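Local coordinates for protein GH127 beta-L-arabinofuranoside (Geobacillus stearothermophilus, PDB 4QK0) that probably hydrolyses beta-L-arabinofuranosides as a member of glycoside hydrolase family 127, releasing L-arabinose, at residues E591-I596 with A627-A632; Q75-A80 with L141-H146; E351-Y356 with I509-A514. All blocks are in the same frame, centred on the assembly; numbering follows the deposited sequence.

Contact 1: E591-I596 with A627-A632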
loop_
_atom_site.group_PDB
_atom_site.type_symbol
_atom_site.label_atom_id
_atom_site.label_comp_id
_atom_site.label_asym_id
_atom_site.label_seq_id
_atom_site.Cartn_x
_atom_site.Cartn_y
_atom_site.Cartn_z
ATOM N N GLU A 591 5.242 11.395 -31.158
ATOM C CA GLU A 591 4.288 11.885 -32.163
ATOM C C GLU A 591 4.208 13.385 -32.251
ATOM O O GLU A 591 3.394 13.899 -33.005
ATOM C CB GLU A 591 2.896 11.271 -32.010
ATOM C CG GLU A 591 2.915 9.761 -32.113
ATOM C CD GLU A 591 3.291 9.225 -33.501
ATOM O OE1 GLU A 591 3.103 9.915 -34.519
ATOM O OE2 GLU A 591 3.751 8.063 -33.570
ATOM N N GLY A 592 5.058 14.109 -31.530
ATOM C CA GLY A 592 5.070 15.562 -31.634
ATOM C C GLY A 592 4.473 16.202 -30.411
ATOM O O GLY A 592 3.276 16.297 -30.291
ATOM N N VAL A 593 5.314 16.620 -29.462
ATOM C CA VAL A 593 4.815 17.093 -28.211
ATOM C C VAL A 593 5.590 18.287 -27.758
ATOM O O VAL A 593 6.745 18.444 -28.117
ATOM C CB VAL A 593 4.901 16.021 -27.119
ATOM C CG1 VAL A 593 4.095 14.797 -27.506
ATOM C CG2 VAL A 593 6.349 15.615 -26.793
ATOM N N VAL A 594 4.966 19.123 -26.930
ATOM C CA VAL A 594 5.702 20.124 -26.252
ATOM C C VAL A 594 6.392 19.441 -25.027
ATOM O O VAL A 594 5.781 18.648 -24.290
ATOM C CB VAL A 594 4.806 21.281 -25.802
ATOM C CG1 VAL A 594 5.573 22.243 -24.895
ATOM C CG2 VAL A 594 4.301 22.072 -26.995
ATOM N N VAL A 595 7.651 19.796 -24.774
ATOM C CA VAL A 595 8.354 19.297 -23.583
ATOM C C VAL A 595 8.644 20.472 -22.707
ATOM O O VAL A 595 8.681 21.603 -23.174
ATOM C CB VAL A 595 9.666 18.573 -23.919
ATOM C CG1 VAL A 595 9.412 17.450 -24.875
ATOM C CG2 VAL A 595 10.672 19.538 -24.522
ATOM N N ILE A 596 8.860 20.209 -21.415
ATOM C CA ILE A 596 9.208 21.272 -20.456
ATOM C C ILE A 596 10.580 20.985 -19.874
ATOM O O ILE A 596 10.879 19.842 -19.534
ATOM C CB ILE A 596 8.172 21.339 -19.333
ATOM C CG1 ILE A 596 6.854 21.842 -19.904
ATOM C CG2 ILE A 596 8.657 22.214 -18.185
ATOM C CD1 ILE A 596 5.728 21.750 -18.941
ATOM N N ALA A 627 10.585 17.150 -18.854
ATOM C CA ALA A 627 9.290 16.591 -18.555
ATOM C C ALA A 627 8.519 16.455 -19.860
ATOM O O ALA A 627 8.620 17.308 -20.727
ATOM C CB ALA A 627 8.555 17.462 -17.547
ATOM N N ILE A 628 7.713 15.406 -19.939
ATOM C CA ILE A 628 6.850 15.150 -21.065
ATOM C C ILE A 628 5.380 14.974 -20.597
ATOM O O ILE A 628 5.126 14.856 -19.399
ATOM C CB ILE A 628 7.277 13.863 -21.811
ATOM C CG1 ILE A 628 7.314 12.659 -20.856
ATOM C CG2 ILE A 628 8.660 14.054 -22.441
ATOM C CD1 ILE A 628 6.587 11.467 -21.358
ATOM N N PRO A 629 4.415 14.965 -21.549
ATOM C CA PRO A 629 3.037 14.825 -21.171
ATOM C C PRO A 629 2.765 13.498 -20.530
ATOM O O PRO A 629 3.239 12.465 -21.022
ATOM C CB PRO A 629 2.295 14.910 -22.536
ATOM C CG PRO A 629 3.128 15.806 -23.347
ATOM C CD PRO A 629 4.535 15.407 -22.964
ATOM N N TYR A 630 1.955 13.514 -19.484
ATOM C CA TYR A 630 1.621 12.310 -18.753
ATOM C C TYR A 630 1.103 11.231 -19.649
ATOM O O TYR A 630 1.553 10.084 -19.547
ATOM C CB TYR A 630 0.610 12.598 -17.629
ATOM C CG TYR A 630 0.141 11.346 -16.944
ATOM C CD1 TYR A 630 0.882 10.759 -15.939
ATOM C CD2 TYR A 630 -1.077 10.771 -17.269
ATOM C CE1 TYR A 630 0.431 9.588 -15.328
ATOM C CE2 TYR A 630 -1.528 9.639 -16.621
ATOM C CZ TYR A 630 -0.756 9.037 -15.673
ATOM O OH TYR A 630 -1.230 7.914 -15.078
ATOM N N TYR A 631 0.184 11.586 -20.556
ATOM C CA TYR A 631 -0.444 10.559 -21.413
ATOM C C TYR A 631 0.574 9.800 -22.211
ATOM O O TYR A 631 0.338 8.611 -22.574
ATOM C CB TYR A 631 -1.531 11.152 -22.388
ATOM C CG TYR A 631 -0.985 11.941 -23.520
ATOM C CD1 TYR A 631 -0.385 11.296 -24.620
ATOM C CD2 TYR A 631 -0.974 13.315 -23.490
ATOM C CE1 TYR A 631 0.187 12.037 -25.669
ATOM C CE2 TYR A 631 -0.418 14.055 -24.530
ATOM C CZ TYR A 631 0.167 13.385 -25.644
ATOM O OH TYR A 631 0.717 14.127 -26.690
ATOM N N ALA A 632 1.695 10.466 -22.528
ATOM C CA ALA A 632 2.734 9.850 -23.388
ATOM C C ALA A 632 3.821 9.059 -22.676
ATOM O O ALA A 632 4.775 8.618 -23.318
ATOM C CB ALA A 632 3.392 10.910 -24.226
#

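Contact 2: Q75-A80 with L141-H146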
loop_
_atom_site.group_PDB
_atom_site.type_symbol
_atom_site.label_atom_id
_atom_site.label_comp_id
_atom_site.label_asym_id
_atom_site.label_seq_id
_atom_site.Cartn_x
_atom_site.Cartn_y
_atom_site.Cartn_z
ATOM N N GLN A 75 -19.185 -11.307 -20.604
ATOM C CA GLN A 75 -18.564 -11.421 -21.922
ATOM C C GLN A 75 -19.398 -10.768 -23.077
ATOM O O GLN A 75 -18.839 -10.189 -23.995
ATOM C CB GLN A 75 -18.358 -12.930 -22.201
ATOM C CG GLN A 75 -17.238 -13.267 -23.184
ATOM C CD GLN A 75 -15.854 -13.337 -22.546
ATOM O OE1 GLN A 75 -15.670 -13.094 -21.338
ATOM N NE2 GLN A 75 -14.874 -13.682 -23.355
ATOM N N ASP A 76 -20.731 -10.900 -23.025
ATOM C CA ASP A 76 -21.613 -10.315 -24.038
ATOM C C ASP A 76 -21.354 -8.830 -24.205
ATOM O O ASP A 76 -21.478 -8.295 -25.302
ATOM C CB ASP A 76 -23.089 -10.551 -23.665
ATOM C CG ASP A 76 -23.523 -12.038 -23.763
ATOM O OD1 ASP A 76 -22.730 -12.909 -24.283
ATOM O OD2 ASP A 76 -24.655 -12.361 -23.281
ATOM N N SER A 77 -20.994 -8.127 -23.123
ATOM C CA SER A 77 -20.778 -6.674 -23.227
ATOM C C SER A 77 -19.563 -6.293 -24.056
ATOM O O SER A 77 -19.452 -5.149 -24.548
ATOM C CB SER A 77 -20.575 -6.059 -21.845
ATOM O OG SER A 77 -19.360 -6.557 -21.286
ATOM N N ASP A 78 -18.611 -7.195 -24.176
ATOM C CA ASP A 78 -17.441 -6.920 -25.048
ATOM C C ASP A 78 -17.865 -6.774 -26.521
ATOM O O ASP A 78 -17.364 -5.931 -27.237
ATOM C CB ASP A 78 -16.414 -8.043 -24.931
ATOM C CG ASP A 78 -15.623 -7.956 -23.641
ATOM O OD1 ASP A 78 -15.399 -6.817 -23.157
ATOM O OD2 ASP A 78 -15.155 -9.017 -23.164
ATOM N N VAL A 79 -18.790 -7.612 -26.942
ATOM C CA VAL A 79 -19.284 -7.530 -28.295
ATOM C C VAL A 79 -20.005 -6.201 -28.474
ATOM O O VAL A 79 -19.854 -5.528 -29.497
ATOM C CB VAL A 79 -20.225 -8.694 -28.594
ATOM C CG1 VAL A 79 -20.784 -8.576 -29.994
ATOM C CG2 VAL A 79 -19.477 -9.995 -28.470
ATOM N N ALA A 80 -20.761 -5.814 -27.455
ATOM C CA ALA A 80 -21.511 -4.579 -27.482
ATOM C C ALA A 80 -20.601 -3.413 -27.627
ATOM O O ALA A 80 -20.841 -2.516 -28.430
ATOM C CB ALA A 80 -22.346 -4.434 -26.223
ATOM N N LEU A 141 -28.231 -6.960 -16.614
ATOM C CA LEU A 141 -28.685 -5.623 -17.029
ATOM C C LEU A 141 -27.530 -4.789 -17.578
ATOM O O LEU A 141 -27.702 -3.994 -18.504
ATOM C CB LEU A 141 -29.387 -4.894 -15.883
ATOM C CG LEU A 141 -30.613 -5.610 -15.390
ATOM C CD1 LEU A 141 -31.217 -4.836 -14.245
ATOM C CD2 LEU A 141 -31.659 -5.817 -16.489
ATOM N N TYR A 142 -26.356 -4.959 -16.987
ATOM C CA TYR A 142 -25.153 -4.319 -17.486
ATOM C C TYR A 142 -24.905 -4.691 -18.933
ATOM O O TYR A 142 -24.639 -3.815 -19.783
ATOM C CB TYR A 142 -23.965 -4.720 -16.581
ATOM C CG TYR A 142 -22.590 -4.353 -17.037
ATOM C CD1 TYR A 142 -21.883 -5.188 -17.861
ATOM C CD2 TYR A 142 -21.972 -3.193 -16.607
ATOM C CE1 TYR A 142 -20.596 -4.855 -18.284
ATOM C CE2 TYR A 142 -20.700 -2.862 -17.008
ATOM C CZ TYR A 142 -20.016 -3.713 -17.843
ATOM O OH TYR A 142 -18.763 -3.386 -18.223
ATOM N N CYS A 143 -24.952 -5.972 -19.243
ATOM C CA CYS A 143 -24.772 -6.381 -20.669
ATOM C C CYS A 143 -25.883 -5.833 -21.555
ATOM O O CYS A 143 -25.623 -5.350 -22.633
ATOM C CB CYS A 143 -24.674 -7.922 -20.812
ATOM S SG CYS A 143 -23.156 -8.617 -20.077
ATOM N N ALA A 144 -27.119 -5.877 -21.062
ATOM C CA ALA A 144 -28.253 -5.338 -21.817
ATOM C C ALA A 144 -28.050 -3.859 -22.078
ATOM O O ALA A 144 -28.198 -3.390 -23.201
ATOM C CB ALA A 144 -29.531 -5.553 -21.055
ATOM N N GLY A 145 -27.590 -3.135 -21.065
ATOM C CA GLY A 145 -27.295 -1.719 -21.219
ATOM C C GLY A 145 -26.258 -1.453 -22.265
ATOM O O GLY A 145 -26.441 -0.594 -23.134
ATOM N N HIS A 146 -25.163 -2.225 -22.249
ATOM C CA HIS A 146 -24.130 -1.984 -23.228
ATOM C C HIS A 146 -24.605 -2.257 -24.631
ATOM O O HIS A 146 -24.236 -1.551 -25.548
ATOM C CB HIS A 146 -22.845 -2.763 -22.913
ATOM C CG HIS A 146 -21.904 -1.974 -22.071
ATOM N ND1 HIS A 146 -21.632 -2.297 -20.757
ATOM C CD2 HIS A 146 -21.313 -0.774 -22.291
ATOM C CE1 HIS A 146 -20.875 -1.355 -20.226
ATOM N NE2 HIS A 146 -20.648 -0.442 -21.136
#

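Contact 3: E351-Y356 with I509-A514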
loop_
_atom_site.group_PDB
_atom_site.type_symbol
_atom_site.label_atom_id
_atom_site.label_comp_id
_atom_site.label_asym_id
_atom_site.label_seq_id
_atom_site.Cartn_x
_atom_site.Cartn_y
_atom_site.Cartn_z
ATOM N N GLU A 351 -26.476 21.798 -16.173
ATOM C CA GLU A 351 -26.093 23.135 -15.830
ATOM C C GLU A 351 -24.810 23.464 -16.647
ATOM O O GLU A 351 -23.793 22.737 -16.607
ATOM C CB GLU A 351 -25.870 23.194 -14.344
ATOM C CG GLU A 351 -25.516 24.561 -13.772
ATOM C CD GLU A 351 -24.776 24.442 -12.447
ATOM O OE1 GLU A 351 -24.814 23.346 -11.823
ATOM O OE2 GLU A 351 -24.102 25.417 -12.041
HETATM N N MSE A 352 -24.858 24.565 -17.357
HETATM C CA MSE A 352 -23.764 25.018 -18.167
HETATM C C MSE A 352 -22.717 25.702 -17.304
HETATM O O MSE A 352 -22.768 26.890 -17.065
HETATM C CB MSE A 352 -24.306 25.919 -19.245
HETATM C CG MSE A 352 -23.157 26.230 -20.187
HETATM SE SE MSE A 352 -22.437 24.634 -21.144
HETATM C CE MSE A 352 -24.115 23.785 -21.659
ATOM N N ASP A 353 -21.756 24.914 -16.816
ATOM C CA ASP A 353 -20.668 25.401 -15.985
ATOM C C ASP A 353 -19.341 24.874 -16.564
ATOM O O ASP A 353 -19.122 23.653 -16.701
ATOM C CB ASP A 353 -20.895 24.937 -14.552
ATOM C CG ASP A 353 -19.945 25.555 -13.579
ATOM O OD1 ASP A 353 -18.745 25.854 -13.915
ATOM O OD2 ASP A 353 -20.404 25.747 -12.448
ATOM N N GLY A 354 -18.485 25.800 -16.927
ATOM C CA GLY A 354 -17.162 25.497 -17.420
ATOM C C GLY A 354 -16.380 24.502 -16.545
ATOM O O GLY A 354 -15.590 23.739 -17.072
ATOM N N LYS A 355 -16.635 24.454 -15.242
ATOM C CA LYS A 355 -15.899 23.509 -14.380
ATOM C C LYS A 355 -16.142 22.063 -14.760
ATOM O O LYS A 355 -15.278 21.242 -14.578
ATOM C CB LYS A 355 -16.180 23.752 -12.910
ATOM C CG LYS A 355 -17.502 23.161 -12.410
ATOM C CD LYS A 355 -17.991 23.801 -11.071
ATOM C CE LYS A 355 -19.448 23.472 -10.775
ATOM N NZ LYS A 355 -19.752 23.175 -9.380
ATOM N N TYR A 356 -17.282 21.762 -15.368
ATOM C CA TYR A 356 -17.588 20.424 -15.833
ATOM C C TYR A 356 -16.744 20.093 -17.039
ATOM O O TYR A 356 -16.206 18.972 -17.186
ATOM C CB TYR A 356 -19.087 20.236 -16.183
ATOM C CG TYR A 356 -20.044 20.563 -15.022
ATOM C CD1 TYR A 356 -19.760 20.158 -13.730
ATOM C CD2 TYR A 356 -21.234 21.229 -15.224
ATOM C CE1 TYR A 356 -20.611 20.437 -12.681
ATOM C CE2 TYR A 356 -22.093 21.526 -14.169
ATOM C CZ TYR A 356 -21.768 21.151 -12.907
ATOM O OH TYR A 356 -22.613 21.403 -11.863
ATOM N N ILE A 509 -19.177 36.732 -19.178
ATOM C CA ILE A 509 -18.834 35.402 -18.675
ATOM C C ILE A 509 -19.791 35.010 -17.590
ATOM O O ILE A 509 -20.014 35.729 -16.650
ATOM C CB ILE A 509 -17.384 35.319 -18.132
ATOM C CG1 ILE A 509 -16.402 35.282 -19.298
ATOM C CG2 ILE A 509 -17.171 34.052 -17.287
ATOM C CD1 ILE A 509 -14.979 35.592 -18.865
ATOM N N LYS A 510 -20.303 33.806 -17.706
ATOM C CA LYS A 510 -21.104 33.281 -16.679
ATOM C C LYS A 510 -20.690 31.825 -16.492
ATOM O O LYS A 510 -20.794 31.012 -17.420
ATOM C CB LYS A 510 -22.575 33.460 -17.077
ATOM C CG LYS A 510 -23.594 33.065 -16.017
ATOM C CD LYS A 510 -24.816 34.009 -15.879
ATOM C CE LYS A 510 -25.441 34.451 -17.213
ATOM N NZ LYS A 510 -26.058 33.348 -18.005
ATOM N N LYS A 511 -20.256 31.496 -15.270
ATOM C CA LYS A 511 -19.851 30.132 -14.891
ATOM C C LYS A 511 -18.917 29.506 -15.900
ATOM O O LYS A 511 -19.201 28.437 -16.438
ATOM C CB LYS A 511 -21.068 29.255 -14.715
ATOM C CG LYS A 511 -21.926 29.713 -13.561
ATOM C CD LYS A 511 -23.102 28.783 -13.384
ATOM C CE LYS A 511 -23.725 29.004 -12.024
ATOM N NZ LYS A 511 -24.726 27.943 -11.780
ATOM N N GLY A 512 -17.862 30.237 -16.218
ATOM C CA GLY A 512 -16.815 29.757 -17.093
ATOM C C GLY A 512 -17.112 29.697 -18.566
ATOM O O GLY A 512 -16.289 29.188 -19.317
ATOM N N TYR A 513 -18.234 30.265 -19.011
ATOM C CA TYR A 513 -18.539 30.385 -20.469
ATOM C C TYR A 513 -18.711 31.849 -20.812
ATOM O O TYR A 513 -19.419 32.563 -20.131
ATOM C CB TYR A 513 -19.795 29.595 -20.871
ATOM C CG TYR A 513 -19.522 28.129 -21.063
ATOM C CD1 TYR A 513 -19.484 27.262 -19.969
ATOM C CD2 TYR A 513 -19.216 27.609 -22.324
ATOM C CE1 TYR A 513 -19.235 25.916 -20.118
ATOM C CE2 TYR A 513 -18.889 26.274 -22.478
ATOM C CZ TYR A 513 -18.894 25.427 -21.359
ATOM O OH TYR A 513 -18.627 24.090 -21.500
ATOM N N ALA A 514 -18.048 32.304 -21.871
ATOM C CA ALA A 514 -18.300 33.655 -22.415
ATOM C C ALA A 514 -19.490 33.574 -23.412
ATOM O O ALA A 514 -19.440 32.808 -24.392
ATOM C CB ALA A 514 -17.054 34.175 -23.123
HETATM O O HOH W 1 -22.512 29.252 -18.229
#

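Contact 1: E591-I596 with A627-A632
Strands 593-596 and 627-629 run antiparallel, their N-to-C directions 148° apart and their axes 5.0 Å apart at the closest point. I596 and A627 form a hydrogen-bonded pair: I596 N donates to A627 O at 3.0 Å, and A627 N donates back to I596 O at 2.8 Å. Both bonds are nearly straight and lie in the plane of the accepting carbonyl. I596 CB and A627 CB sit on the same face of the sheet. From this pair towards V593 the two segments meet largely through side chains. V595 CG1 touches I628 CG2 at 4.2 Å, while the P629 ring takes over where a further backbone donor would be, with CD 3.7 Å from V594 O and CG 4.2 Å from V593 CB. V594 O itself accepts a bond from Y559 OH. Beyond the proline the chain turns into a 3-10 segment, and Y631, its CG wedged between backbone N and carbonyl carbon (chi1 73°), lays its OH against V593 CG1 at 3.5 Å. The paired strands belong to the beta-rich C-terminal domain; because proline lacks an N-H, the pairing gives way here to buried side-chain contacts, mostly apolar.

Contact 2: Q75-A80 with L141-H146
Two nearly parallel helices, 76-92 and 140-158, lie side by side in the helical catalytic domain, whose family belongs to the six-hairpin clan of alpha/alpha-barrel glycosidases. Their short segments diverge by 14° and approach to 8.4 Å, with S77, A80 and C143 the small residues at the interface. D76 comes first, with its CB resting 4.1 Å from C143 SG; its carboxylate is engaged elsewhere, OD1 being hydrogen-bonded to T121 OG1. S77 points toward the other helix and makes the largest share of the contact from its side. C143 SG, anti to its own carbonyl carbon (chi1 -68°), lies 3.8 Å from S77 N and touches S77 CB as well. S77 OG stands between the backbone N and carbonyl carbon of its own residue (chi1 66°), hydrogen-bonded to F74 O, and so presents itself at the edge of the Y142 ring, 3.7 Å from CE1. That ring swings in with CG anti to the backbone N, and its hydroxyl is hydrogen-bonded to K81 NZ one residue beyond the first segment. One turn after S77, A80 aims its methyl at the last residue of 141-146: A80 CB is 3.7 Å from H146 CB and 3.5 Å from H146 O. The serine and the alanine thus both rest against H146, whose CB touches each of their CB atoms. Between the two segments the contact is buried van der Waals packing; the Y142 to K81 bond adds a polar tie just beyond. Within the second helix H146 leans over Y142, one turn earlier: ND1 stands 3.6 Å above the phenol plane, displaced towards the rim, and Y142 CE2 lies in the plane of the imidazole at its edge.

Contact 3: E351-Y356 with I509-A514
The phenol ring of Y513 is met on one face by the selenomethionine M352, whose SE stands 3.5 Å above the ring plane and is displaced towards the rim near CE1 and CZ. M352 CG lies over the same face as a CH-pi partner, the chain being bent at chi2 and chi3 to fold both atoms onto the ring. At the ring edge, near its plane, runs the backbone of D353 and G354, with G354 N 3.3 Å from Y513 CE1. The Y513 hydroxyl is hydrogen-bonded to H439 ND1. A second ring, Y356, has E351 O in plane at its edge, and its OH donates to E351 OE1 at 2.9 Å.

E351 OE2 receives K511 NZ at 2.6 Å in a salt bridge, from 34° out of the carboxylate plane, the extended lysine crossing the glutamate at about a right angle. An alanine in place of E351 would remove the carboxylate that ties together K511, Y356 OH and Q293, and would probably leave the lysine arm less firmly placed against the helical domain. G354 N donates to K511 O at 2.8 Å, almost straight at 170°. G354 and G512 face each other so closely that a CB on G354 would clash with G512 O, 3.0 Å away. One water links the two segments as well, donating to M352 O and K510 O at 2.6 Å each.

D353 OD1 accepts K355 N, capping helix 354-365. The other partner is a beta hairpin: K510 to Y513 form a type I' turn between strands 509-510 and 513-517. A hairpin tip of the middle domain therefore docks on an N-capped helix start of the catalytic domain, with a Met-aromatic contact beside it.

How the contacts relate
The touching residues of contacts 1 and 2 are all buried, each contact lying inside a single domain: contact 1 joins strands of the C-terminal domain, contact 2 helices of the catalytic domain. Contact 3 is partly exposed and bridges the catalytic and middle domains, so it shares the helical domain with contact 2 but holds different helices. The chemistry follows the place: backbone pairing plus mostly apolar contacts in contact 1, small side chains packed against a tyrosine and a histidine in contact 2, and a salt bridge, a backbone hydrogen bond, a water and a Met-aromatic contact in contact 3. Contacts 2 and 3 lie on opposite sides of the chain's centre, their own centres about 35 Å apart.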